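Local atomic coordinates of periplasmic branched-chain amino acid-binding protein (Burkholderia mallei, PDB entry 3I09), a protein that probably binds branched-chain amino acids or related small carboxylates in the periplasm and delivers them to an ABC transporter. Residues Y120-T124 / M125-K129; T147-A151 / F152-L156. One frame throughout, in Å; residues are numbered along the deposited sequence.

How the contacts relate
Contact 1 comes first along the chain. Strand 117-119, the last strand of the six-stranded sheet, leads into the loop at 120-123, and residues 125-129 lie in the first turns of helix 124-137, which begins at Thr124. Strand 142-148 of the four-stranded parallel sheet follows, and contact 2 forms where its end turns into helix 151-166. The contacts therefore lie in series, neither nested nor crossed, and each is a local strand-to-helix connection. The two helix starts pack together: Thr124 CG2 lies 3.7 Å from Phe152 CE1, and Leu127 CB lies 3.9 Å from Leu156 CD1. Both contacts also reach the bound acetoacetic acid, contact 1 through Tyr122 and contact 2 through Tyr150 and Phe152.

Contact 1: Y120-T124 / M125-K129; sequences YAYDT and MALAK. With AAE (acetoacetic acid), chain C.
Asp123 and Ala126 meet at the start of helix 124-137. The carboxylate oxygen Asp123 OD1 accepts a hydrogen bond from Ala126 N at 3.0 Å. The N-H points almost straight at the oxygen (164°) and meets it nearly along its C-O axis. Asp123 CG sits between the backbone N and the carbonyl carbon (chi1 67°), which folds the carboxylate back over the first turn. The same oxygen lies 3.4 Å from Met125 CB. The main chain closes the turn as well. Leu127 N donates to Asp123 O at 3.1 Å, and Ala128 N donates to Thr124 O. Asp123 is thus the N-cap of the helix, and its negative charge probably interacts well with the helix dipole. The turn carries the chain from the six-stranded sheet of this type I periplasmic binding protein into helix 124-137.

The buried side of the turn is closely packed. Leu127 CG rests 3.4 Å from Asp123 O. Its CD1 touches the Tyr122 ring at the edge, near the ring plane, 4.0 Å from CD2. Tyr122 belongs to the ligand pocket. Its hydroxyl is hydrogen-bonded to Gly102 O and stands 3.6 Å from C5 of acetoacetic acid. Leu230, Leu279 and Met333 also touch the Tyr122 side chain. Thr124 is buried too, with OG1 hydrogen-bonded to Asn159 and to the backbone N of Asp106.

Packing is looser where the helix is partly exposed. The chain of Met125, a selenomethionine, bends at chi2 and chi3, and it touches Asn159 and Thr364 instead.

Contact 2: T147-A151 / F152-L156; sequences TADYA and FGKAL. With AAE (acetoacetic acid), chain C.
The Tyr150 ring has Phe152 CB and Gly153 N over one face. Phe152 CB comes within 3.5 Å of Tyr150 CZ. Ala148 CB lies at the ring edge, in plane, and the carboxylate oxygen O3 of acetoacetic acid is also at the edge, near the plane. The Phe152 ring carries the ligand on one face, with C4 3.6 Å above the plane and over the ring centre. Phe152 CG is anti to the backbone N (chi1 171°), which sets the ring against the ligand, with CD2 still 3.7 Å from Tyr150 OH.

Tyr150 is the N-cap residue of helix 151-166. Its carbonyl oxygen accepts from Lys154 N at 3.1 Å in a nearly straight bond (174°). Gly153 brings the helix close to strand 142-148: its CA makes a CH...O contact of 3.3 Å with Ala148 O, and Thr147 CG2 lies 3.4 Å from Gly153 O. This is the strand-to-helix turn of a beta-alpha-beta unit.

On the solvent side, a water links NZ in one of two Lys154 conformers to Asp149 OD1, a doubtful bridge. Asp149 OD1 also salt-bridges Arg176.

Tyr150 OH donates to O3 of acetoacetic acid at 2.6 Å and is hydrogen-bonded to Tyr17 OH. Ser81, Asn80 and Gly104 also hydrogen-bond the ligand. A hydroxyl on the carboxylate and an aromatic face against C4 are consistent with a pocket for small acids with an apolar part.

Contact 1: Y120-T124 / M125-K129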
loop_
_atom_site.group_PDB
_atom_site.type_symbol
_atom_site.label_atom_id
_atom_site.label_comp_id
_atom_site.label_asym_id
_atom_site.label_seq_id
_atom_site.Cartn_x
_atom_site.Cartn_y
_atom_site.Cartn_z
ATOM N N TYR A 120 -3.436 2.433 -6.656
ATOM C CA TYR A 120 -4.782 1.991 -6.367
ATOM C C TYR A 120 -5.229 2.033 -4.904
ATOM O O TYR A 120 -6.402 2.353 -4.641
ATOM C CB TYR A 120 -5.027 0.589 -6.920
ATOM C CG TYR A 120 -6.495 0.212 -7.087
ATOM C CD1 TYR A 120 -7.178 0.507 -8.266
ATOM C CD2 TYR A 120 -7.167 -0.542 -6.102
ATOM C CE1 TYR A 120 -8.504 0.110 -8.451
ATOM C CE2 TYR A 120 -8.512 -0.923 -6.270
ATOM C CZ TYR A 120 -9.163 -0.613 -7.464
ATOM O OH TYR A 120 -10.480 -0.958 -7.669
ATOM N N ALA A 121 -4.346 1.659 -3.979
ATOM C CA ALA A 121 -4.764 1.355 -2.592
ATOM C C ALA A 121 -4.476 2.412 -1.537
ATOM O O ALA A 121 -5.338 2.717 -0.698
ATOM C CB ALA A 121 -4.202 0.010 -2.149
ATOM N N TYR A 122 -3.268 2.939 -1.543
ATOM C CA TYR A 122 -2.807 3.909 -0.541
ATOM C C TYR A 122 -1.546 4.572 -1.086
ATOM O O TYR A 122 -0.971 4.090 -2.035
ATOM C CB TYR A 122 -2.488 3.267 0.806
ATOM C CG TYR A 122 -1.226 2.477 0.815
ATOM C CD1 TYR A 122 -1.130 1.279 0.112
ATOM C CD2 TYR A 122 -0.063 2.986 1.388
ATOM C CE1 TYR A 122 0.085 0.556 0.063
ATOM C CE2 TYR A 122 1.140 2.252 1.380
ATOM C CZ TYR A 122 1.216 1.068 0.698
ATOM O OH TYR A 122 2.415 0.374 0.672
ATOM N N ASP A 123 -1.129 5.673 -0.485
ATOM C CA ASP A 123 0.230 6.176 -0.723
ATOM C C ASP A 123 0.760 6.863 0.507
ATOM O O ASP A 123 0.069 7.007 1.527
ATOM C CB ASP A 123 0.368 7.058 -1.996
ATOM C CG ASP A 123 -0.362 8.389 -1.919
ATOM O OD1 ASP A 123 -0.482 8.965 -0.827
ATOM O OD2 ASP A 123 -0.805 8.849 -3.011
ATOM N N THR A 124 2.015 7.258 0.435
ATOM C CA THR A 124 2.673 7.872 1.597
ATOM C C THR A 124 2.140 9.241 1.984
ATOM O O THR A 124 2.242 9.633 3.152
ATOM C CB THR A 124 4.182 7.966 1.358
ATOM O OG1 THR A 124 4.430 8.619 0.112
ATOM C CG2 THR A 124 4.779 6.575 1.323
HETATM N N MSE A 125 1.557 9.985 1.045
HETATM C CA MSE A 125 0.883 11.241 1.414
HETATM C C MSE A 125 -0.355 10.958 2.297
HETATM O O MSE A 125 -0.554 11.620 3.292
HETATM C CB MSE A 125 0.510 12.020 0.149
HETATM C CG MSE A 125 -0.250 13.249 0.383
HETATM SE SE MSE A 125 0.935 14.554 1.288
HETATM C CE MSE A 125 1.916 15.107 -0.274
ATOM N N ALA A 126 -1.185 9.979 1.933
ATOM C CA ALA A 126 -2.341 9.626 2.746
ATOM C C ALA A 126 -1.926 9.128 4.123
ATOM O O ALA A 126 -2.584 9.480 5.104
ATOM C CB ALA A 126 -3.227 8.567 2.055
ATOM N N LEU A 127 -0.858 8.324 4.203
ATOM C CA LEU A 127 -0.329 7.870 5.509
ATOM C C LEU A 127 0.049 9.030 6.407
ATOM O O LEU A 127 -0.340 9.088 7.584
ATOM C CB LEU A 127 0.848 6.895 5.355
ATOM C CG LEU A 127 0.565 5.592 4.593
ATOM C CD1 LEU A 127 1.828 4.770 4.386
ATOM C CD2 LEU A 127 -0.576 4.750 5.268
ATOM N N ALA A 128 0.803 9.964 5.828
ATOM C CA ALA A 128 1.272 11.143 6.533
ATOM C C ALA A 128 0.125 12.028 7.000
ATOM O O ALA A 128 0.081 12.459 8.154
ATOM C CB ALA A 128 2.204 11.929 5.614
ATOM N N LYS A 129 -0.790 12.322 6.090
ATOM C CA LYS A 129 -1.931 13.147 6.399
ATOM C C LYS A 129 -2.852 12.496 7.420
ATOM O O LYS A 129 -3.443 13.197 8.233
ATOM C CB LYS A 129 -2.696 13.503 5.125
ATOM C CG LYS A 129 -1.907 14.524 4.244
ATOM C CD LYS A 129 -2.561 14.737 2.855
ATOM C CE LYS A 129 -3.795 15.681 2.884
ATOM N NZ LYS A 129 -4.262 16.068 1.462
HETATM O O1 AAE C . 6.152 0.897 -0.761
HETATM C C2 AAE C . 6.758 0.093 -0.030
HETATM O O3 AAE C . 7.946 -0.239 -0.236
HETATM C C4 AAE C . 6.037 -0.451 1.192
HETATM C C5 AAE C . 5.344 -1.750 0.886
HETATM O O8 AAE C . 5.198 -2.152 -0.293
HETATM C C9 AAE C . 4.707 -2.427 2.064
#

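Contact 2: T147-A151 / F152-L156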
loop_
_atom_site.group_PDB
_atom_site.type_symbol
_atom_site.label_atom_id
_atom_site.label_comp_id
_atom_site.label_asym_id
_atom_site.label_seq_id
_atom_site.Cartn_x
_atom_site.Cartn_y
_atom_site.Cartn_z
ATOM N N THR A 147 13.950 5.266 9.544
ATOM C CA THR A 147 13.549 5.284 8.148
ATOM C C THR A 147 14.236 4.184 7.350
ATOM O O THR A 147 15.486 4.124 7.303
ATOM C CB THR A 147 13.917 6.638 7.533
ATOM O OG1 THR A 147 13.256 7.684 8.274
ATOM C CG2 THR A 147 13.564 6.718 6.029
ATOM N N ALA A 148 13.444 3.362 6.673
ATOM C CA ALA A 148 13.989 2.345 5.778
ATOM C C ALA A 148 14.728 3.040 4.626
ATOM O O ALA A 148 14.192 3.937 3.970
ATOM C CB ALA A 148 12.896 1.428 5.219
ATOM N N ASP A 149 15.939 2.570 4.365
ATOM C CA ASP A 149 16.857 3.212 3.419
ATOM C C ASP A 149 16.604 2.833 1.979
ATOM O O ASP A 149 17.419 2.143 1.362
ATOM C CB ASP A 149 18.317 2.882 3.813
ATOM C CG ASP A 149 19.354 3.727 3.044
ATOM O OD1 ASP A 149 18.986 4.772 2.440
ATOM O OD2 ASP A 149 20.561 3.329 3.052
ATOM N N TYR A 150 15.460 3.259 1.457
ATOM C CA TYR A 150 15.112 3.088 0.046
ATOM C C TYR A 150 13.921 3.991 -0.245
ATOM O O TYR A 150 13.497 4.737 0.625
ATOM C CB TYR A 150 14.826 1.618 -0.329
ATOM C CG TYR A 150 13.520 1.051 0.143
ATOM C CD1 TYR A 150 13.242 0.918 1.498
ATOM C CD2 TYR A 150 12.587 0.555 -0.772
ATOM C CE1 TYR A 150 12.021 0.351 1.938
ATOM C CE2 TYR A 150 11.394 0.002 -0.349
ATOM C CZ TYR A 150 11.121 -0.125 0.997
ATOM O OH TYR A 150 9.919 -0.693 1.394
ATOM N N ALA A 151 13.421 3.953 -1.477
ATOM C CA ALA A 151 12.434 4.925 -1.954
ATOM C C ALA A 151 11.224 5.072 -1.052
ATOM O O ALA A 151 10.730 6.177 -0.859
ATOM C CB ALA A 151 11.955 4.563 -3.365
ATOM N N PHE A 152 10.729 3.963 -0.508
ATOM C CA PHE A 152 9.565 4.038 0.363
ATOM C C PHE A 152 9.817 4.819 1.645
ATOM O O PHE A 152 9.045 5.706 1.985
ATOM C CB PHE A 152 9.044 2.636 0.728
ATOM C CG PHE A 152 7.994 2.654 1.774
ATOM C CD1 PHE A 152 6.718 3.134 1.482
ATOM C CD2 PHE A 152 8.278 2.230 3.072
ATOM C CE1 PHE A 152 5.737 3.160 2.452
ATOM C CE2 PHE A 152 7.309 2.285 4.061
ATOM C CZ PHE A 152 6.021 2.738 3.749
ATOM N N GLY A 153 10.871 4.455 2.381
ATOM C CA GLY A 153 11.189 5.147 3.623
ATOM C C GLY A 153 11.394 6.623 3.406
ATOM O O GLY A 153 10.860 7.457 4.153
ATOM N N LYS A 154 12.170 6.957 2.375
ATOM C CA LYS A 154 12.504 8.343 2.079
ATOM C C LYS A 154 11.254 9.172 1.762
ATOM O O LYS A 154 11.095 10.289 2.267
ATOM C CB LYS A 154 13.518 8.415 0.928
ATOM C CG LYS A 154 14.858 7.774 1.281
ATOM C CD LYS A 154 15.894 7.895 0.155
ATOM C CE LYS A 154 16.952 6.797 0.252
ATOM N NZ LYS A 154 17.886 6.804 -0.916
ATOM N N ALA A 155 10.368 8.621 0.950
ATOM C CA ALA A 155 9.126 9.306 0.598
ATOM C C ALA A 155 8.249 9.495 1.830
ATOM O O ALA A 155 7.706 10.585 2.035
ATOM C CB ALA A 155 8.362 8.559 -0.470
ATOM N N LEU A 156 8.182 8.478 2.682
ATOM C CA LEU A 156 7.245 8.517 3.803
ATOM C C LEU A 156 7.773 9.469 4.842
ATOM O O LEU A 156 7.006 10.223 5.406
ATOM C CB LEU A 156 7.012 7.130 4.404
ATOM C CG LEU A 156 6.085 6.997 5.624
ATOM C CD1 LEU A 156 4.665 7.597 5.371
ATOM C CD2 LEU A 156 5.966 5.519 5.952
HETATM O O1 AAE C . 6.152 0.897 -0.761
HETATM C C2 AAE C . 6.758 0.093 -0.030
HETATM O O3 AAE C . 7.946 -0.239 -0.236
HETATM C C4 AAE C . 6.037 -0.451 1.192
HETATM C C5 AAE C . 5.344 -1.750 0.886
HETATM O O8 AAE C . 5.198 -2.152 -0.293
HETATM C C9 AAE C . 4.707 -2.427 2.064
HETATM O O HOH W 1 19.900 5.484 0.045
#